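Local coordinates for protein transcriptional regulator fur family (Xanthomonas campestris pv. campestris, PDB 7DH8) that binds zinc and, as a Fur-family regulator, probably attaches to promoter DNA in response to zinc to repress genes of zinc uptake, at residues R29-A34 / L40-I45; E64-V69 / P81-A86; G94-L99 / N103-C108; F120-C123 / S128-E131. All coordinates share one frame; numbering follows the deposited sequence.

Contact 1: residues R29-A34 / L40-I45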
loop_
_atom_site.group_PDB
_atom_site.type_symbol
_atom_site.label_atom_id
_atom_site.label_comp_id
_atom_site.label_asym_id
_atom_site.label_seq_id
_atom_site.Cartn_x
_atom_site.Cartn_y
_atom_site.Cartn_z
ATOM N N ARG A 29 -9.054 -4.397 27.352
ATOM C CA ARG A 29 -9.543 -3.550 28.482
ATOM C C ARG A 29 -9.087 -2.110 28.249
ATOM O O ARG A 29 -9.863 -1.232 28.412
ATOM C CB ARG A 29 -9.127 -4.069 29.861
ATOM C CG ARG A 29 -9.273 -5.567 30.100
ATOM C CD ARG A 29 -10.118 -6.417 29.172
ATOM N NE ARG A 29 -11.406 -6.857 29.689
ATOM C CZ ARG A 29 -11.689 -8.066 30.170
ATOM N NH1 ARG A 29 -10.773 -9.023 30.216
ATOM N NH2 ARG A 29 -12.903 -8.320 30.596
ATOM N N ALA A 30 -7.842 -1.893 27.886
ATOM C CA ALA A 30 -7.415 -0.537 27.517
ATOM C C ALA A 30 -8.263 -0.003 26.358
ATOM O O ALA A 30 -8.624 1.143 26.406
ATOM C CB ALA A 30 -5.974 -0.594 27.143
ATOM N N VAL A 31 -8.567 -0.795 25.338
ATOM C CA VAL A 31 -9.370 -0.237 24.205
ATOM C C VAL A 31 -10.822 -0.060 24.655
ATOM O O VAL A 31 -11.498 0.846 24.145
ATOM C CB VAL A 31 -9.293 -1.195 23.008
ATOM C CG1 VAL A 31 -10.410 -0.999 21.998
ATOM C CG2 VAL A 31 -7.934 -1.176 22.337
ATOM N N GLU A 32 -11.243 -0.904 25.595
ATOM C CA GLU A 32 -12.602 -0.997 26.143
ATOM C C GLU A 32 -13.064 0.315 26.775
ATOM O O GLU A 32 -14.249 0.665 26.700
ATOM C CB GLU A 32 -12.671 -2.121 27.185
ATOM C CG GLU A 32 -13.959 -2.950 27.184
ATOM C CD GLU A 32 -14.966 -2.480 28.226
ATOM O OE1 GLU A 32 -16.186 -2.484 27.933
ATOM O OE2 GLU A 32 -14.534 -2.104 29.337
ATOM N N ARG A 33 -12.098 1.056 27.317
ATOM C CA ARG A 33 -12.379 2.380 27.908
ATOM C C ARG A 33 -11.852 3.447 26.961
ATOM O O ARG A 33 -11.901 4.601 27.287
ATOM C CB ARG A 33 -11.853 2.532 29.343
ATOM C CG ARG A 33 -12.625 3.551 30.177
ATOM C CD ARG A 33 -11.840 4.299 31.239
ATOM N NE ARG A 33 -12.662 5.061 32.159
ATOM C CZ ARG A 33 -12.549 4.998 33.482
ATOM N NH1 ARG A 33 -11.630 4.217 34.038
ATOM N NH2 ARG A 33 -13.340 5.733 34.243
ATOM N N ALA A 34 -11.311 3.072 25.813
ATOM C CA ALA A 34 -10.991 4.164 24.872
ATOM C C ALA A 34 -12.273 4.454 24.091
ATOM O O ALA A 34 -12.375 5.538 23.514
ATOM C CB ALA A 34 -9.818 3.826 24.005
ATOM N N LEU A 40 -18.539 5.711 21.003
ATOM C CA LEU A 40 -18.694 4.267 20.783
ATOM C C LEU A 40 -18.614 3.260 21.917
ATOM O O LEU A 40 -18.265 3.614 23.045
ATOM C CB LEU A 40 -17.628 4.016 19.725
ATOM C CG LEU A 40 -16.604 5.128 19.544
ATOM C CD1 LEU A 40 -15.209 4.571 19.436
ATOM C CD2 LEU A 40 -16.933 5.989 18.341
ATOM N N ARG A 41 -19.025 2.050 21.573
ATOM C CA ARG A 41 -18.982 0.882 22.482
ATOM C C ARG A 41 -18.438 -0.433 21.924
ATOM O O ARG A 41 -18.762 -0.789 20.818
ATOM C CB ARG A 41 -20.430 0.650 22.901
ATOM C CG ARG A 41 -20.786 1.284 24.241
ATOM C CD ARG A 41 -22.036 2.158 24.257
ATOM N NE ARG A 41 -23.212 1.348 24.029
ATOM C CZ ARG A 41 -24.214 1.698 23.248
ATOM N NH1 ARG A 41 -24.201 2.872 22.641
ATOM N NH2 ARG A 41 -25.220 0.868 23.089
ATOM N N LEU A 42 -17.680 -1.142 22.736
ATOM C CA LEU A 42 -17.031 -2.356 22.254
ATOM C C LEU A 42 -17.873 -3.589 22.572
ATOM O O LEU A 42 -17.771 -4.155 23.664
ATOM C CB LEU A 42 -15.637 -2.444 22.869
ATOM C CG LEU A 42 -14.578 -3.196 22.042
ATOM C CD1 LEU A 42 -14.005 -2.355 20.847
ATOM C CD2 LEU A 42 -13.469 -3.683 22.948
ATOM N N THR A 43 -18.710 -4.002 21.602
ATOM C CA THR A 43 -19.512 -5.211 21.736
ATOM C C THR A 43 -18.607 -6.424 21.952
ATOM O O THR A 43 -17.434 -6.410 21.575
ATOM C CB THR A 43 -20.381 -5.438 20.490
ATOM O OG1 THR A 43 -19.562 -5.886 19.402
ATOM C CG2 THR A 43 -21.135 -4.176 20.067
ATOM N N PRO A 44 -19.136 -7.489 22.559
ATOM C CA PRO A 44 -18.353 -8.736 22.666
ATOM C C PRO A 44 -17.756 -9.184 21.352
ATOM O O PRO A 44 -16.618 -9.674 21.311
ATOM C CB PRO A 44 -19.374 -9.754 23.187
ATOM C CG PRO A 44 -20.702 -9.026 23.235
ATOM C CD PRO A 44 -20.394 -7.570 23.310
ATOM N N ILE A 45 -18.500 -9.017 20.262
ATOM C CA ILE A 45 -17.987 -9.411 18.961
ATOM C C ILE A 45 -16.791 -8.551 18.561
ATOM O O ILE A 45 -15.765 -9.070 18.117
ATOM C CB ILE A 45 -19.091 -9.314 17.891
ATOM C CG1 ILE A 45 -20.193 -10.340 18.165
ATOM C CG2 ILE A 45 -18.506 -9.513 16.502
ATOM C CD1 ILE A 45 -21.434 -10.142 17.326
#
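Where the N-terminal helix 25-35 of the Fur-type DNA-binding domain meets the lead-in to helix 44-56, Val31 and Glu32 receive Leu42 from the connecting segment. Leu42 points toward the helix, and both methyls find one branch of Val31: CG1 of Val31 lies 4.0 Å from Leu42 CD1 and 4.2 Å from Leu42 CD2. The two side chains cross at about a right angle, so that the leucine fork is set against a single valine methyl. In Val31 that methyl stands opposite the backbone nitrogen (chi1 160°), the setting that turns CG1 to the leucine.

Glu32 adds a looser border. Its CA and its CG each stand 4.3 Å from Leu42 CD2, so it meets the leucine with backbone and aliphatic stem; Glu32 is an exposed residue, and its carboxylate takes no part in the contact. Leucine suits its place because it also reaches Val28, Ala47 and Phe89, joining three helices; Val31 continues inward to Leu50 and Phe95. Next in the chain, Thr43 is the N-cap of helix 44-56, its OG1 bonded to Arg46 N.

Between the two segments the contact is wholly apolar and small, about 158 Å² of buried surface. Dispersion and exclusion of water must supply its stability, and nothing directional fixes the exact placing of the methyls.

Contact 2: residues E64-V69 / P81-A86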
loop_
_atom_site.group_PDB
_atom_site.type_symbol
_atom_site.label_atom_id
_atom_site.label_comp_id
_atom_site.label_asym_id
_atom_site.label_seq_id
_atom_site.Cartn_x
_atom_site.Cartn_y
_atom_site.Cartn_z
ATOM N N GLU A 64 -8.567 -15.872 7.996
ATOM C CA GLU A 64 -8.076 -16.490 9.219
ATOM C C GLU A 64 -8.870 -16.006 10.411
ATOM O O GLU A 64 -9.123 -16.754 11.353
ATOM C CB GLU A 64 -6.589 -16.152 9.426
ATOM C CG GLU A 64 -5.701 -16.846 8.461
ATOM C CD GLU A 64 -4.292 -16.337 8.607
ATOM O OE1 GLU A 64 -4.144 -15.151 9.010
ATOM O OE2 GLU A 64 -3.353 -17.117 8.316
ATOM N N LEU A 65 -9.213 -14.724 10.419
ATOM C CA LEU A 65 -9.958 -14.207 11.557
ATOM C C LEU A 65 -11.310 -14.899 11.662
ATOM O O LEU A 65 -11.773 -15.219 12.757
ATOM C CB LEU A 65 -10.121 -12.687 11.397
ATOM C CG LEU A 65 -11.099 -11.946 12.291
ATOM C CD1 LEU A 65 -10.570 -11.974 13.740
ATOM C CD2 LEU A 65 -11.258 -10.504 11.781
ATOM N N LEU A 66 -11.957 -15.138 10.524
ATOM C CA LEU A 66 -13.245 -15.829 10.570
ATOM C C LEU A 66 -13.111 -17.249 11.083
ATOM O O LEU A 66 -13.891 -17.664 11.942
ATOM C CB LEU A 66 -13.890 -15.865 9.199
ATOM C CG LEU A 66 -14.784 -14.656 9.248
ATOM C CD1 LEU A 66 -13.929 -13.413 8.818
ATOM C CD2 LEU A 66 -16.012 -14.902 8.433
ATOM N N ASP A 67 -12.164 -18.011 10.529
ATOM C CA ASP A 67 -11.804 -19.308 11.105
ATOM C C ASP A 67 -11.689 -19.227 12.616
ATOM O O ASP A 67 -12.378 -19.967 13.326
ATOM C CB ASP A 67 -10.505 -19.855 10.506
ATOM C CG ASP A 67 -10.717 -20.512 9.162
ATOM O OD1 ASP A 67 -11.804 -21.124 8.964
ATOM O OD2 ASP A 67 -9.808 -20.402 8.298
ATOM N N TRP A 68 -10.857 -18.309 13.139
ATOM C CA TRP A 68 -10.644 -18.301 14.592
ATOM C C TRP A 68 -11.822 -17.772 15.407
ATOM O O TRP A 68 -11.901 -18.011 16.620
ATOM C CB TRP A 68 -9.503 -17.353 14.987
ATOM C CG TRP A 68 -8.208 -17.585 14.272
ATOM C CD1 TRP A 68 -7.832 -18.717 13.633
ATOM C CD2 TRP A 68 -7.138 -16.656 14.101
ATOM N NE1 TRP A 68 -6.599 -18.565 13.080
ATOM C CE2 TRP A 68 -6.139 -17.311 13.363
ATOM C CE3 TRP A 68 -6.913 -15.346 14.529
ATOM C CZ2 TRP A 68 -4.956 -16.707 13.016
ATOM C CZ3 TRP A 68 -5.712 -14.742 14.190
ATOM C CH2 TRP A 68 -4.750 -15.430 13.434
ATOM N N VAL A 69 -12.707 -16.994 14.776
ATOM C CA VAL A 69 -13.874 -16.487 15.492
ATOM C C VAL A 69 -14.996 -17.524 15.422
ATOM O O VAL A 69 -15.997 -17.433 16.142
ATOM C CB VAL A 69 -14.512 -15.317 14.719
ATOM C CG1 VAL A 69 -16.030 -15.285 14.905
ATOM C CG2 VAL A 69 -13.895 -14.011 15.160
ATOM N N PRO A 81 -20.825 -11.813 8.055
ATOM C CA PRO A 81 -20.937 -10.345 7.917
ATOM C C PRO A 81 -20.967 -9.617 9.252
ATOM O O PRO A 81 -20.718 -8.403 9.287
ATOM C CB PRO A 81 -22.243 -10.166 7.123
ATOM C CG PRO A 81 -23.005 -11.360 7.414
ATOM C CD PRO A 81 -22.044 -12.475 7.536
ATOM N N THR A 82 -21.256 -10.326 10.349
ATOM C CA THR A 82 -21.180 -9.724 11.678
ATOM C C THR A 82 -19.735 -9.448 12.060
ATOM O O THR A 82 -19.396 -8.331 12.470
ATOM C CB THR A 82 -21.848 -10.634 12.711
ATOM O OG1 THR A 82 -23.261 -10.567 12.539
ATOM C CG2 THR A 82 -21.510 -10.202 14.105
ATOM N N VAL A 83 -18.854 -10.444 11.890
ATOM C CA VAL A 83 -17.426 -10.206 12.134
ATOM C C VAL A 83 -16.873 -9.167 11.159
ATOM O O VAL A 83 -16.005 -8.370 11.515
ATOM C CB VAL A 83 -16.624 -11.532 12.082
ATOM C CG1 VAL A 83 -17.332 -12.644 12.868
ATOM C CG2 VAL A 83 -16.443 -11.973 10.680
ATOM N N TYR A 84 -17.372 -9.126 9.924
ATOM C CA TYR A 84 -16.773 -8.161 9.002
ATOM C C TYR A 84 -17.160 -6.723 9.355
ATOM O O TYR A 84 -16.377 -5.792 9.125
ATOM C CB TYR A 84 -17.149 -8.509 7.566
ATOM C CG TYR A 84 -16.389 -9.733 7.071
ATOM C CD1 TYR A 84 -14.995 -9.746 7.056
ATOM C CD2 TYR A 84 -17.056 -10.872 6.640
ATOM C CE1 TYR A 84 -14.288 -10.854 6.615
ATOM C CE2 TYR A 84 -16.358 -11.989 6.195
ATOM C CZ TYR A 84 -14.976 -11.976 6.180
ATOM O OH TYR A 84 -14.269 -13.083 5.747
ATOM N N ARG A 85 -18.340 -6.524 9.933
ATOM C CA ARG A 85 -18.698 -5.186 10.382
ATOM C C ARG A 85 -17.995 -4.819 11.682
ATOM O O ARG A 85 -17.665 -3.639 11.892
ATOM C CB ARG A 85 -20.207 -5.067 10.521
ATOM C CG ARG A 85 -20.843 -4.717 9.177
ATOM C CD ARG A 85 -22.315 -4.395 9.317
ATOM N NE ARG A 85 -23.052 -5.512 9.891
ATOM C CZ ARG A 85 -23.565 -6.508 9.167
ATOM N NH1 ARG A 85 -23.402 -6.510 7.844
ATOM N NH2 ARG A 85 -24.240 -7.494 9.757
ATOM N N ALA A 86 -17.717 -5.803 12.539
ATOM C CA ALA A 86 -16.884 -5.537 13.710
ATOM C C ALA A 86 -15.476 -5.109 13.290
ATOM O O ALA A 86 -14.917 -4.136 13.828
ATOM C CB ALA A 86 -16.847 -6.770 14.629
#
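Leu66 is modelled unusually close to Val83 and Tyr84, with its CG only 3.5 Å from Val83 CG2; the fit of this leucine is doubtful, however, and no strain should be read from it. These residues join helix 62-69 to helix 80-92 in the helix-turn-helix unit of the winged-helix DNA-binding domain. By its place in that fold, helix 80-92 is consistent with the recognition helix. The two short axes come within 10.5 Å and make an angle of 119°, so the helices cross steeply and touch through a few projecting side chains.

Leu66 has the central place. It crosses Tyr84 at about a right angle, and both methyls lie on one side of the ring, near its phenolic end: CD2 of Leu66 is 3.7 Å from both CE2 and OH of Tyr84. CD1 is modelled too close to the ring for its exact position to be trusted. The ring gets there from a helix position pointing past the partner, because tyrosine is long enough to reach across with its far end.

Val83 uses both branches, CG2 toward Leu66 and CG1 toward Val69. Compact beta-branched residues suit this buried interface, where little conformational freedom remains to be lost. On the inner side, Leu65 on Val49 and Val69 on Leu52 pack helix 62-69 against helix 44-56, which completes the three-helix core. Tip to tip, Val69 CG1 and Val83 CG1 meet at 3.6 Å.

Contact 3: residues G94-L99 / N103-C108. With ZN (zinc ion), chain B.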
loop_
_atom_site.group_PDB
_atom_site.type_symbol
_atom_site.label_atom_id
_atom_site.label_comp_id
_atom_site.label_asym_id
_atom_site.label_seq_id
_atom_site.Cartn_x
_atom_site.Cartn_y
_atom_site.Cartn_z
ATOM N N GLY A 94 -9.531 3.391 14.242
ATOM C CA GLY A 94 -8.095 3.332 14.403
ATOM C C GLY A 94 -7.576 2.321 15.398
ATOM O O GLY A 94 -6.417 2.443 15.815
ATOM N N PHE A 95 -8.374 1.325 15.788
ATOM C CA PHE A 95 -7.871 0.261 16.654
ATOM C C PHE A 95 -7.179 -0.867 15.892
ATOM O O PHE A 95 -6.473 -1.660 16.506
ATOM C CB PHE A 95 -9.012 -0.314 17.501
ATOM C CG PHE A 95 -9.739 0.735 18.307
ATOM C CD1 PHE A 95 -9.057 1.479 19.283
ATOM C CD2 PHE A 95 -11.083 0.999 18.091
ATOM C CE1 PHE A 95 -9.709 2.437 20.028
ATOM C CE2 PHE A 95 -11.738 1.960 18.842
ATOM C CZ PHE A 95 -11.053 2.684 19.805
ATOM N N VAL A 96 -7.392 -0.966 14.587
ATOM C CA VAL A 96 -6.827 -2.025 13.749
ATOM C C VAL A 96 -6.387 -1.340 12.477
ATOM O O VAL A 96 -7.058 -0.417 12.010
ATOM C CB VAL A 96 -7.868 -3.118 13.458
ATOM C CG1 VAL A 96 -7.548 -3.877 12.118
ATOM C CG2 VAL A 96 -8.019 -4.078 14.675
ATOM N N HIS A 97 -5.242 -1.733 11.940
ATOM C CA HIS A 97 -4.778 -1.180 10.691
ATOM C C HIS A 97 -4.848 -2.266 9.645
ATOM O O HIS A 97 -4.466 -3.404 9.913
ATOM C CB HIS A 97 -3.327 -0.661 10.772
ATOM C CG HIS A 97 -3.142 0.463 11.746
ATOM N ND1 HIS A 97 -3.449 1.769 11.427
ATOM C CD2 HIS A 97 -2.669 0.486 13.014
ATOM C CE1 HIS A 97 -3.197 2.545 12.469
ATOM N NE2 HIS A 97 -2.690 1.795 13.435
ATOM N N LYS A 98 -5.289 -1.898 8.449
ATOM C CA LYS A 98 -5.165 -2.786 7.318
ATOM C C LYS A 98 -3.878 -2.444 6.596
ATOM O O LYS A 98 -3.678 -1.292 6.194
ATOM C CB LYS A 98 -6.342 -2.657 6.348
ATOM C CG LYS A 98 -6.272 -3.765 5.206
ATOM C CD LYS A 98 -7.383 -3.508 4.163
ATOM C CE LYS A 98 -7.136 -4.272 2.838
ATOM N NZ LYS A 98 -8.347 -4.154 1.920
ATOM N N LEU A 99 -2.998 -3.429 6.462
ATOM C CA LEU A 99 -1.752 -3.279 5.700
ATOM C C LEU A 99 -2.042 -3.568 4.234
ATOM O O LEU A 99 -2.302 -4.708 3.861
ATOM C CB LEU A 99 -0.705 -4.240 6.232
ATOM C CG LEU A 99 -0.410 -3.925 7.714
ATOM C CD1 LEU A 99 0.562 -4.946 8.288
ATOM C CD2 LEU A 99 0.099 -2.437 7.891
ATOM N N ASN A 103 -2.413 -7.250 2.472
ATOM C CA ASN A 103 -3.848 -7.507 2.587
ATOM C C ASN A 103 -4.157 -8.224 3.896
ATOM O O ASN A 103 -4.749 -9.307 3.916
ATOM C CB ASN A 103 -4.391 -8.266 1.333
ATOM C CG ASN A 103 -5.915 -8.318 1.303
ATOM O OD1 ASN A 103 -6.569 -7.480 1.912
ATOM N ND2 ASN A 103 -6.490 -9.331 0.636
ATOM N N ALA A 104 -3.711 -7.619 5.011
ATOM C CA ALA A 104 -3.788 -8.265 6.309
ATOM C C ALA A 104 -3.900 -7.176 7.372
ATOM O O ALA A 104 -3.760 -5.977 7.090
ATOM C CB ALA A 104 -2.581 -9.229 6.540
ATOM N N PHE A 105 -4.308 -7.579 8.554
ATOM C CA PHE A 105 -4.733 -6.654 9.611
ATOM C C PHE A 105 -3.854 -6.819 10.827
ATOM O O PHE A 105 -3.406 -7.932 11.123
ATOM C CB PHE A 105 -6.172 -6.908 10.013
ATOM C CG PHE A 105 -7.132 -6.730 8.875
ATOM C CD1 PHE A 105 -7.370 -7.765 8.005
ATOM C CD2 PHE A 105 -7.693 -5.468 8.599
ATOM C CE1 PHE A 105 -8.240 -7.603 6.932
ATOM C CE2 PHE A 105 -8.536 -5.278 7.528
ATOM C CZ PHE A 105 -8.817 -6.348 6.671
ATOM N N VAL A 106 -3.640 -5.728 11.565
ATOM C CA VAL A 106 -2.789 -5.742 12.754
ATOM C C VAL A 106 -3.461 -4.807 13.747
ATOM O O VAL A 106 -4.145 -3.854 13.354
ATOM C CB VAL A 106 -1.292 -5.292 12.511
ATOM C CG1 VAL A 106 -0.444 -6.332 11.802
ATOM C CG2 VAL A 106 -1.203 -3.894 11.769
ATOM N N ALA A 107 -3.295 -5.088 15.034
ATOM C CA ALA A 107 -3.874 -4.216 16.039
ATOM C C ALA A 107 -3.005 -2.971 16.168
ATOM O O ALA A 107 -1.774 -3.024 16.009
ATOM C CB ALA A 107 -4.002 -4.931 17.389
ATOM N N CYS A 108 -3.646 -1.834 16.413
ATOM C CA CYS A 108 -2.850 -0.638 16.670
ATOM C C CYS A 108 -2.239 -0.717 18.071
ATOM O O CYS A 108 -2.946 -0.921 19.066
ATOM C CB CYS A 108 -3.673 0.632 16.526
ATOM S SG CYS A 108 -2.681 2.180 16.954
HETATM ZN ZN ZN B . -1.923 2.647 15.093
#
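His97 and Cys108 converge on one zinc ion from the two arms of a beta hairpin, the wing of the winged-helix domain. The imidazole binds through NE2 at 2.0 Å and the thiolate through SG at 2.1 Å from the zinc. Cys108 SG stands at the edge of the His97 ring, swung opposite its own backbone nitrogen (chi1 177°), which carries it to the metal. The strands hold both ligands in place: His97 and Val106 exchange two backbone bonds, and Cys108 N reaches Phe95 O at 2.8 Å, nearly straight at hydrogen but from above the carbonyl plane. A G1 bulge, with Asn103 and Ala104 both facing Leu99, ends the ladder at the turn.

On the face with Val96, the Phe105 ring is crossed obliquely by two partners. Val96 CG1 approaches CD2 of Phe105 at 3.9 Å, and the extended Lys98 lays its CG 3.6 Å from CE2 of that ring, while its far end runs on past Asn103, CE 3.4 Å from OD1. On the opposite face the Leu99 and Val106 side chains cross at about a right angle, with CD1 of Leu99 3.9 Å from CG1 of Val106.

Phe105 and Val96 rest on helix 80-92, which closes in a Schellman motif at Gly94, a residue at ease with positive phi. Leu99 and Val106 touch Phe120 of strand 119-123, and His116 and Glu131 complete the zinc site.

Contact 4: residues F120-C123 / S128-E131. With ZN (zinc ion), chain B; ZN (zinc ion), chain C.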
loop_
_atom_site.group_PDB
_atom_site.type_symbol
_atom_site.label_atom_id
_atom_site.label_comp_id
_atom_site.label_asym_id
_atom_site.label_seq_id
_atom_site.Cartn_x
_atom_site.Cartn_y
_atom_site.Cartn_z
ATOM N N PHE A 120 4.804 1.604 8.638
ATOM C CA PHE A 120 5.006 0.223 9.035
ATOM C C PHE A 120 6.243 -0.315 8.360
ATOM O O PHE A 120 6.431 -0.075 7.159
ATOM C CB PHE A 120 3.796 -0.645 8.591
ATOM C CG PHE A 120 2.601 -0.378 9.386
ATOM C CD1 PHE A 120 1.723 0.617 8.995
ATOM C CD2 PHE A 120 2.362 -1.072 10.552
ATOM C CE1 PHE A 120 0.634 0.920 9.766
ATOM C CE2 PHE A 120 1.261 -0.758 11.324
ATOM C CZ PHE A 120 0.410 0.219 10.931
ATOM N N LEU A 121 7.082 -1.052 9.132
ATOM C CA LEU A 121 8.168 -1.853 8.588
ATOM C C LEU A 121 7.641 -3.273 8.455
ATOM O O LEU A 121 7.262 -3.883 9.453
ATOM C CB LEU A 121 9.388 -1.846 9.516
ATOM C CG LEU A 121 9.889 -0.462 9.989
ATOM C CD1 LEU A 121 10.987 -0.593 10.993
ATOM C CD2 LEU A 121 10.283 0.386 8.751
ATOM N N ILE A 122 7.606 -3.803 7.246
ATOM C CA ILE A 122 7.018 -5.115 7.016
ATOM C C ILE A 122 8.095 -6.002 6.437
ATOM O O ILE A 122 8.644 -5.705 5.384
ATOM C CB ILE A 122 5.784 -5.036 6.096
ATOM C CG1 ILE A 122 4.742 -4.113 6.695
ATOM C CG2 ILE A 122 5.114 -6.460 5.916
ATOM C CD1 ILE A 122 3.563 -3.807 5.632
ATOM N N CYS A 123 8.466 -7.068 7.164
ATOM C CA CYS A 123 9.565 -7.884 6.699
ATOM C C CYS A 123 9.054 -8.708 5.529
ATOM O O CYS A 123 8.008 -9.343 5.636
ATOM C CB CYS A 123 10.090 -8.798 7.813
ATOM S SG CYS A 123 11.391 -9.884 7.269
ATOM N N SER A 128 6.623 -10.121 9.707
ATOM C CA SER A 128 6.354 -9.251 10.851
ATOM C C SER A 128 6.103 -7.826 10.366
ATOM O O SER A 128 6.638 -7.399 9.325
ATOM C CB SER A 128 7.531 -9.197 11.837
ATOM O OG SER A 128 8.670 -8.641 11.156
ATOM N N ALA A 129 5.338 -7.068 11.180
ATOM C CA ALA A 129 5.021 -5.683 10.854
ATOM C C ALA A 129 5.208 -4.831 12.096
ATOM O O ALA A 129 4.673 -5.132 13.167
ATOM C CB ALA A 129 3.605 -5.526 10.331
ATOM N N VAL A 130 6.004 -3.790 11.969
ATOM C CA VAL A 130 6.265 -2.914 13.109
ATOM C C VAL A 130 5.666 -1.559 12.779
ATOM O O VAL A 130 5.982 -0.980 11.732
ATOM C CB VAL A 130 7.763 -2.778 13.407
ATOM C CG1 VAL A 130 7.964 -1.761 14.586
ATOM C CG2 VAL A 130 8.365 -4.132 13.783
ATOM N N GLU A 131 4.893 -1.014 13.720
ATOM C CA GLU A 131 4.196 0.245 13.546
ATOM C C GLU A 131 5.024 1.354 14.169
ATOM O O GLU A 131 5.281 1.308 15.361
ATOM C CB GLU A 131 2.835 0.219 14.233
ATOM C CG GLU A 131 2.094 1.567 14.021
ATOM C CD GLU A 131 0.693 1.586 14.631
ATOM O OE1 GLU A 131 0.195 0.522 15.065
ATOM O OE2 GLU A 131 0.058 2.678 14.653
HETATM ZN ZN ZN B . -1.923 2.647 15.093
HETATM ZN ZN ZN C . 11.800 -11.032 9.272
HETATM O O HOH W 1 9.223 -5.914 10.712
#
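The Phe120 ring and the Glu131 carboxylate lie side by side, pointing the same way, their planes 37° apart. The glutamate stem meets the ring obliquely, CB of Glu131 3.4 Å from Phe120 CE2; the rings of Phe120 and His97 also meet edge-to-face. Glu131 is fully extended, with CG opposite its backbone nitrogen (chi1 -179°), and so delivers OE2 to 2.0 Å from the first zinc ion; OE1 is weakly bonded to His109 N.

Leu121 and Val130 exchange a pair of 2.8 Å backbone bonds, each nitrogen to the other's oxygen. Leu121 O also accepts a hydrogen bond from a water, which is 2.8 Å from Ser128 OG, so a short hydroxyl suits this position. Cys123 N binds Ser128 O, and the cysteine places SG 2.3 Å from the second zinc ion. Leu121 and Cys123 also pack against Ala145 and Phe150 of the second subunit.

This is an antiparallel hairpin of the Fur-family dimerisation domain, edged by strand 151-160. Its ends serve two sites: Glu131 joins His97, Cys108 and His116, and Cys123 joins Cys126, Cys163 and Cys166 in a four-cysteine site of CxxC type.

How the contacts relate
The four contacts follow one another along the chain without interleaving. Contacts 1 and 2, with centres about 17 Å apart, belong to the helical part of the DNA-binding domain and meet where Ile45 of helix 44-56 packs on Thr82 and Ala86 of helix 80-92. That last helix runs on into the hairpin of contact 3, which touches contact 1 through Phe95 against Val31 and Ala34. Contacts 3 and 4 lie closest, about 11 Å between centres, and share a zinc ion. The metal thus bridges the DNA-binding domain and the dimerisation hairpin, consistent with zinc fixing their relative orientation; the centres of contacts 1 and 4 are about 25 Å apart, with no touch between them.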